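Local structure of Udp-n-acetylglucosamine pyrophosphorylase (Trypanosoma brucei, 4BQH) at residues A[111-116]-A[272-277]; A[458-463]-A[499-504]; A[465-470]-A[517-522]. The protein probably catalyses the formation of UDP-N-acetylglucosamine and diphosphate from UTP and N-acetylglucosamine 1-phosphate. One frame throughout, in Å; residues are numbered along the deposited sequence.

Contact 1: residues A[111-116]-A[272-277]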
# COMPACT_ATOMS: atom_id res chain seq x y z
N LYS A 111 -15.28 -4.85 15.18
CA LYS A 111 -14.56 -5.36 16.34
C LYS A 111 -13.24 -4.64 16.58
O LYS A 111 -12.55 -4.94 17.56
CB LYS A 111 -14.33 -6.87 16.23
CG LYS A 111 -15.58 -7.71 16.49
CD LYS A 111 -15.25 -9.20 16.66
CE LYS A 111 -14.85 -9.89 15.35
NZ LYS A 111 -14.02 -11.12 15.57
N GLY A 112 -12.86 -3.72 15.68
CA GLY A 112 -11.60 -2.97 15.85
C GLY A 112 -10.36 -3.79 15.53
O GLY A 112 -9.25 -3.47 16.01
N GLN A 113 -10.54 -4.84 14.74
CA GLN A 113 -9.45 -5.77 14.44
C GLN A 113 -8.62 -5.40 13.21
O GLN A 113 -7.61 -6.08 12.93
CB GLN A 113 -10.01 -7.17 14.21
CG GLN A 113 -10.54 -7.81 15.49
CD GLN A 113 -11.14 -9.15 15.17
OE1 GLN A 113 -11.87 -9.28 14.20
NE2 GLN A 113 -10.81 -10.15 15.97
N ILE A 114 -8.98 -4.32 12.52
CA ILE A 114 -8.32 -4.00 11.23
C ILE A 114 -7.47 -2.74 11.30
O ILE A 114 -7.91 -1.70 11.80
CB ILE A 114 -9.37 -3.85 10.09
CG1 ILE A 114 -10.28 -5.09 10.02
CG2 ILE A 114 -8.71 -3.48 8.74
CD1 ILE A 114 -9.52 -6.41 9.90
N ALA A 115 -6.25 -2.83 10.78
CA ALA A 115 -5.42 -1.64 10.56
C ALA A 115 -5.18 -1.51 9.07
O ALA A 115 -5.11 -2.53 8.35
CB ALA A 115 -4.09 -1.75 11.29
N PHE A 116 -5.04 -0.28 8.59
CA PHE A 116 -4.65 -0.02 7.20
C PHE A 116 -3.32 0.73 7.24
O PHE A 116 -3.24 1.78 7.85
CB PHE A 116 -5.69 0.80 6.42
CG PHE A 116 -5.38 0.87 4.95
CD1 PHE A 116 -4.39 1.74 4.48
CD2 PHE A 116 -6.01 0.02 4.06
CE1 PHE A 116 -4.06 1.76 3.13
CE2 PHE A 116 -5.67 0.03 2.71
CZ PHE A 116 -4.69 0.89 2.25
N GLY A 272 -5.66 -5.11 19.87
CA GLY A 272 -6.49 -6.21 19.35
C GLY A 272 -6.56 -6.30 17.84
O GLY A 272 -7.44 -6.97 17.28
N ILE A 273 -5.60 -5.67 17.16
CA ILE A 273 -5.51 -5.77 15.69
C ILE A 273 -5.17 -7.21 15.28
O ILE A 273 -4.23 -7.81 15.82
CB ILE A 273 -4.44 -4.81 15.13
CG1 ILE A 273 -4.83 -3.35 15.38
CG2 ILE A 273 -4.15 -5.08 13.63
CD1 ILE A 273 -6.11 -2.93 14.67
N ALA A 274 -5.94 -7.74 14.34
CA ALA A 274 -5.73 -9.08 13.82
C ALA A 274 -5.14 -9.06 12.42
O ALA A 274 -4.40 -9.99 12.06
CB ALA A 274 -7.04 -9.86 13.80
N TYR A 275 -5.50 -8.06 11.61
CA TYR A 275 -4.99 -7.97 10.22
C TYR A 275 -4.58 -6.56 9.88
O TYR A 275 -5.20 -5.61 10.34
CB TYR A 275 -6.04 -8.40 9.19
CG TYR A 275 -6.49 -9.82 9.40
CD1 TYR A 275 -5.80 -10.88 8.84
CD2 TYR A 275 -7.59 -10.08 10.22
CE1 TYR A 275 -6.23 -12.21 9.06
CE2 TYR A 275 -8.01 -11.37 10.48
CZ TYR A 275 -7.35 -12.43 9.89
OH TYR A 275 -7.81 -13.71 10.17
N VAL A 276 -3.56 -6.46 9.04
CA VAL A 276 -3.05 -5.19 8.54
C VAL A 276 -3.17 -5.23 7.02
O VAL A 276 -2.56 -6.10 6.37
CB VAL A 276 -1.56 -5.00 8.93
CG1 VAL A 276 -1.04 -3.64 8.44
CG2 VAL A 276 -1.35 -5.08 10.44
N GLN A 277 -3.98 -4.33 6.46
CA GLN A 277 -4.05 -4.19 5.01
C GLN A 277 -3.01 -3.15 4.60
O GLN A 277 -2.89 -2.11 5.25
CB GLN A 277 -5.43 -3.72 4.58
CG GLN A 277 -5.54 -3.63 3.05
CD GLN A 277 -6.93 -3.18 2.57
OE1 GLN A 277 -7.83 -2.96 3.37
NE2 GLN A 277 -7.08 -3.03 1.26
O HOH W 1 -8.08 -9.65 17.79
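Phe116 and Gln277 meet across two parallel strands, their side chains slanted against one another. The Gln277 chain is extended, with CG anti to its backbone N (chi1 -177°), and passes the CD2-CE2 side of the Phe116 ring. Gln277 CD lies 3.5 Å from Phe116 CE2. Gln277 OE1 sits in the ring plane, at the edge, and the amide is turned 63° from the ring. Gln277 O lies over one face of the same ring, offset toward the rim. The Gln277 amide is held from outside, by a bond from NE2 to Asn287 O. Ile114 shares this side of the sheet and sets CD1 against Tyr275 CB at 4.1 Å. On the reverse side Ala115 CB packs on Ile273 CG2, also at 4.1 Å. At the start of the pairing Gln113 O takes two N-H groups, from Ala274 N at 2.7 Å and Tyr275 N at 3.2 Å. Ala115 then bonds through its N to Tyr275 O and through its O to Gln277 N, the parallel ladder. Both strands belong to the central mixed sheet of this GT-A-type domain. Strands 175-180 and 359-363 flank the pair. Helices 95-110 and 291-300 pack on the Ile114 and Tyr275 side.

Contact 2: residues A[458-463]-A[499-504]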
# COMPACT_ATOMS: atom_id res chain seq x y z
N GLN A 458 -15.80 3.87 -13.01
CA GLN A 458 -16.32 3.01 -11.96
C GLN A 458 -17.58 3.62 -11.34
O GLN A 458 -18.58 2.92 -11.16
CB GLN A 458 -15.26 2.83 -10.88
CG GLN A 458 -15.74 1.86 -9.82
CD GLN A 458 -14.74 1.65 -8.71
OE1 GLN A 458 -14.01 2.57 -8.32
NE2 GLN A 458 -14.72 0.45 -8.18
N HIS A 459 -17.52 4.90 -11.01
CA HIS A 459 -18.68 5.57 -10.40
C HIS A 459 -19.87 5.60 -11.33
O HIS A 459 -21.02 5.50 -10.89
CB HIS A 459 -18.30 6.97 -9.93
CG HIS A 459 -17.29 6.96 -8.82
ND1 HIS A 459 -16.67 8.07 -8.40
CD2 HIS A 459 -16.72 5.89 -8.11
CE1 HIS A 459 -15.81 7.74 -7.42
NE2 HIS A 459 -15.83 6.41 -7.27
N THR A 460 -19.58 5.73 -12.62
CA THR A 460 -20.61 5.71 -13.65
C THR A 460 -21.31 4.38 -13.67
O THR A 460 -22.53 4.33 -13.79
CB THR A 460 -20.03 6.04 -15.04
OG1 THR A 460 -19.41 7.33 -15.00
CG2 THR A 460 -21.13 6.07 -16.10
N ARG A 461 -20.56 3.29 -13.56
CA ARG A 461 -21.17 1.99 -13.47
C ARG A 461 -22.06 1.89 -12.23
O ARG A 461 -23.15 1.32 -12.30
CB ARG A 461 -20.12 0.86 -13.45
CG ARG A 461 -19.51 0.59 -14.82
CD ARG A 461 -18.51 -0.58 -14.82
NE ARG A 461 -17.34 -0.39 -13.94
CZ ARG A 461 -16.19 0.16 -14.32
NH1 ARG A 461 -16.03 0.59 -15.56
NH2 ARG A 461 -15.18 0.26 -13.46
N TRP A 462 -21.61 2.43 -11.09
CA TRP A 462 -22.40 2.30 -9.87
C TRP A 462 -23.71 3.02 -10.01
O TRP A 462 -24.76 2.52 -9.59
CB TRP A 462 -21.70 2.89 -8.67
CG TRP A 462 -20.46 2.21 -8.24
CD1 TRP A 462 -19.98 0.96 -8.61
CD2 TRP A 462 -19.52 2.71 -7.25
NE1 TRP A 462 -18.79 0.69 -7.97
CE2 TRP A 462 -18.48 1.69 -7.12
CE3 TRP A 462 -19.44 3.87 -6.47
CZ2 TRP A 462 -17.41 1.85 -6.26
CZ3 TRP A 462 -18.35 4.02 -5.62
CH2 TRP A 462 -17.35 3.03 -5.53
N LEU A 463 -23.65 4.22 -10.59
CA LEU A 463 -24.86 5.04 -10.72
C LEU A 463 -25.87 4.42 -11.69
O LEU A 463 -27.07 4.39 -11.40
CB LEU A 463 -24.48 6.46 -11.14
CG LEU A 463 -25.67 7.43 -11.27
CD1 LEU A 463 -26.47 7.46 -9.97
CD2 LEU A 463 -25.15 8.82 -11.64
N SER A 499 -23.30 9.86 -22.91
CA SER A 499 -22.04 9.43 -22.27
C SER A 499 -21.75 10.21 -20.98
O SER A 499 -20.61 10.58 -20.71
CB SER A 499 -20.85 9.59 -23.24
OG SER A 499 -21.09 8.89 -24.44
N ILE A 500 -22.79 10.45 -20.17
CA ILE A 500 -22.64 11.18 -18.91
C ILE A 500 -21.88 10.30 -17.91
O ILE A 500 -22.14 9.11 -17.80
CB ILE A 500 -24.01 11.53 -18.30
CG1 ILE A 500 -24.92 12.28 -19.30
CG2 ILE A 500 -23.88 12.30 -16.98
CD1 ILE A 500 -24.41 13.61 -19.79
N LYS A 501 -20.94 10.89 -17.19
CA LYS A 501 -20.19 10.18 -16.15
C LYS A 501 -20.69 10.56 -14.77
O LYS A 501 -21.45 11.48 -14.64
CB LYS A 501 -18.72 10.53 -16.25
CG LYS A 501 -18.12 10.24 -17.63
CD LYS A 501 -18.29 8.80 -18.07
CE LYS A 501 -17.78 8.69 -19.51
NZ LYS A 501 -18.24 7.43 -20.18
N ALA A 502 -20.22 9.85 -13.75
CA ALA A 502 -20.48 10.26 -12.38
C ALA A 502 -19.18 10.33 -11.59
O ALA A 502 -18.20 9.62 -11.89
CB ALA A 502 -21.46 9.27 -11.73
N GLU A 503 -19.15 11.23 -10.61
CA GLU A 503 -18.06 11.32 -9.66
C GLU A 503 -18.72 11.28 -8.28
O GLU A 503 -19.57 12.12 -7.98
CB GLU A 503 -17.29 12.62 -9.82
CG GLU A 503 -16.21 12.82 -8.77
CD GLU A 503 -15.53 14.18 -8.82
OE1 GLU A 503 -15.61 14.87 -9.87
OE2 GLU A 503 -14.90 14.54 -7.80
N ILE A 504 -18.34 10.30 -7.47
CA ILE A 504 -19.06 10.06 -6.19
C ILE A 504 -18.07 10.13 -5.04
O ILE A 504 -17.07 9.39 -5.02
CB ILE A 504 -19.78 8.70 -6.21
CG1 ILE A 504 -20.77 8.63 -7.38
CG2 ILE A 504 -20.48 8.42 -4.85
CD1 ILE A 504 -21.31 7.25 -7.68
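The His459 ring overlaps Ile504, whose CB lies over one ring face in a CH-pi contact. Ile504 CB is 4.1 Å from the His459 ring centroid and 23° off the normal, shifted toward the rim. Strand 501-504 opens a beta-alpha-beta crossover: helix 519-528 follows it, then strand 533-536 pairs with it in parallel. Helix 448-471 lies across the strand at 98°. Ala502 and Ile504 point their side chains at the helix. Glu503 points away from it; its carboxylate is hydrogen-bonded to Gln142 N and Gln143 NE2. Glu503 CA sits at the His459 ring edge, in plane, and His459 CB closes on Ala502 O at 3.3 Å. Ile504 CD1 touches both His459 CB and Trp462 CE3, and is 4.0 Å from Trp462 CE3. One turn on from His459, Leu463 CD2 rests on Ala502 CB at 3.7 Å. Met495 of helix 485-497 and Ile536 of strand 533-536 also touch Leu463. Thr460 makes a hydrogen bond to the strand. Its hydroxyl is also bonded to Leu456 O one turn back in the helix. The same Thr460 OG1 accepts the strand N-H of Ala502 N at 2.9 Å, with an angle of 149° at the hydrogen.

Contact 3: residues A[465-470]-A[517-522]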
# COMPACT_ATOMS: atom_id res chain seq x y z
N THR A 465 -26.17 1.23 -12.38
CA THR A 465 -26.75 0.13 -11.60
C THR A 465 -27.83 0.59 -10.61
O THR A 465 -28.90 -0.04 -10.51
CB THR A 465 -25.65 -0.64 -10.83
OG1 THR A 465 -24.74 -1.20 -11.78
CG2 THR A 465 -26.26 -1.75 -9.98
N ALA A 466 -27.56 1.68 -9.89
CA ALA A 466 -28.55 2.20 -8.95
C ALA A 466 -29.83 2.66 -9.68
O ALA A 466 -30.94 2.41 -9.21
CB ALA A 466 -27.97 3.34 -8.13
N LEU A 467 -29.64 3.29 -10.84
CA LEU A 467 -30.78 3.75 -11.64
C LEU A 467 -31.62 2.59 -12.18
O LEU A 467 -32.86 2.66 -12.17
CB LEU A 467 -30.29 4.64 -12.79
CG LEU A 467 -29.97 6.09 -12.38
CD1 LEU A 467 -29.23 6.85 -13.48
CD2 LEU A 467 -31.25 6.81 -11.97
N GLU A 468 -30.94 1.53 -12.61
CA GLU A 468 -31.62 0.35 -13.15
C GLU A 468 -32.38 -0.42 -12.07
O GLU A 468 -33.44 -0.99 -12.36
CB GLU A 468 -30.64 -0.57 -13.87
CG GLU A 468 -30.28 -0.10 -15.27
CD GLU A 468 -29.17 -0.91 -15.90
OE1 GLU A 468 -28.32 -1.46 -15.15
OE2 GLU A 468 -29.12 -0.99 -17.15
N THR A 469 -31.86 -0.44 -10.85
CA THR A 469 -32.58 -1.06 -9.74
C THR A 469 -33.87 -0.30 -9.45
O THR A 469 -34.92 -0.92 -9.26
CB THR A 469 -31.72 -1.18 -8.47
OG1 THR A 469 -30.54 -1.92 -8.78
CG2 THR A 469 -32.48 -1.92 -7.36
N ALA A 470 -33.78 1.03 -9.42
CA ALA A 470 -34.95 1.89 -9.23
C ALA A 470 -35.97 1.73 -10.37
O ALA A 470 -37.18 1.76 -10.12
CB ALA A 470 -34.54 3.34 -9.07
N GLN A 517 -30.87 7.36 -2.08
CA GLN A 517 -31.29 8.65 -1.53
C GLN A 517 -30.92 9.83 -2.44
O GLN A 517 -31.50 10.91 -2.33
CB GLN A 517 -30.68 8.87 -0.15
CG GLN A 517 -29.15 8.98 -0.19
CD GLN A 517 -28.48 9.01 1.16
OE1 GLN A 517 -28.67 9.93 1.95
NE2 GLN A 517 -27.64 8.01 1.41
N HIS A 518 -29.94 9.62 -3.33
CA HIS A 518 -29.47 10.68 -4.22
C HIS A 518 -30.13 10.69 -5.58
O HIS A 518 -29.95 11.64 -6.36
CB HIS A 518 -27.94 10.60 -4.38
CG HIS A 518 -27.20 10.91 -3.11
ND1 HIS A 518 -26.99 12.17 -2.68
CD2 HIS A 518 -26.61 10.07 -2.16
CE1 HIS A 518 -26.30 12.14 -1.52
NE2 HIS A 518 -26.07 10.85 -1.21
N LEU A 519 -30.90 9.66 -5.86
CA LEU A 519 -31.50 9.49 -7.16
C LEU A 519 -32.50 10.60 -7.56
O LEU A 519 -32.55 10.94 -8.76
CB LEU A 519 -32.13 8.11 -7.32
CG LEU A 519 -31.19 6.89 -7.36
CD1 LEU A 519 -31.96 5.65 -7.80
CD2 LEU A 519 -29.98 7.13 -8.25
N PRO A 520 -33.27 11.17 -6.60
CA PRO A 520 -34.17 12.24 -7.06
C PRO A 520 -33.40 13.36 -7.75
O PRO A 520 -33.80 13.78 -8.82
CB PRO A 520 -34.83 12.74 -5.77
CG PRO A 520 -34.87 11.51 -4.89
CD PRO A 520 -33.55 10.80 -5.19
N ARG A 521 -32.30 13.81 -7.14
CA ARG A 521 -31.49 14.90 -7.66
C ARG A 521 -30.81 14.52 -8.98
O ARG A 521 -30.78 15.31 -9.93
CB ARG A 521 -30.47 15.35 -6.61
CG ARG A 521 -29.42 16.35 -7.09
CD ARG A 521 -29.95 17.77 -7.11
NE ARG A 521 -29.12 18.63 -7.96
CZ ARG A 521 -29.55 19.25 -9.05
NH1 ARG A 521 -30.82 19.13 -9.44
NH2 ARG A 521 -28.72 20.00 -9.76
N VAL A 522 -30.25 13.32 -9.02
CA VAL A 522 -29.60 12.79 -10.24
C VAL A 522 -30.58 12.72 -11.40
O VAL A 522 -30.29 13.22 -12.51
CB VAL A 522 -29.02 11.37 -9.97
CG1 VAL A 522 -28.58 10.69 -11.27
CG2 VAL A 522 -27.89 11.48 -8.96
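The peptide of Ala466 is the flat group that meets Leu519, since the side chains that touch here are all aliphatic. Leu519 CD1 lies over one face of this peptide, above its oxygen, 3.7 Å from Ala466 O. The oxygen is already in use within the helix, where it accepts Ala470 N. The methyl rests on a carbonyl that keeps its helical bond. A second peptide is gripped on both faces, within segment 465-470: Thr469 N and Thr469 OG1 reach Thr465 O from opposite faces of its plane. The Thr469 OG1 bond to Thr465 O is 3.0 Å long, with the donor tilted 33° from the carbonyl plane.

Leu519 carries the contact, and its two methyls have different partners. Leu519 CD1 goes to Ala470 CB at 3.7 Å as well as to the Ala466 carbonyl. Leu519 CD2 goes to Leu467 CD2 at 3.9 Å, and lies 4.3 Å from Ala466 CB. The two leucine side chains run at a slant to each other. Leu467 CD1 approaches Val522 CG1 more loosely, at 4.5 Å. The small side chains of Ala466 and Ala470, one turn apart, let Leu519 come close to the backbone of helix 448-471.

This joins the late part of helix 448-471 to the N-terminal part of helix 519-528. Val492 and Met495 of helix 485-497 also pack on Leu467, as do Ile523 and Leu526 further along helix 519-528. Val522 also rests on Ile534 and Ile536 of strand 533-536.

Contacts 2 and 3 are neighbours, with centres 11 Å apart, and share helix 448-471. They touch through Leu463: its CD2 lies 3.9 Å from Val522 CG1, and its CD1 the same distance from Leu519 CD2. One helix thus packs on both the first strand and the helix of the crossover. Contact 1 belongs to the central sheet. Its centre is 31 Å from that of contact 2 and 34 Å from that of contact 3, and its nearest atoms are about 13 Å and 22 Å away. The bound inhibitor's pocket is built from residues between 48 and 401, so contacts 2 and 3 contribute none to it.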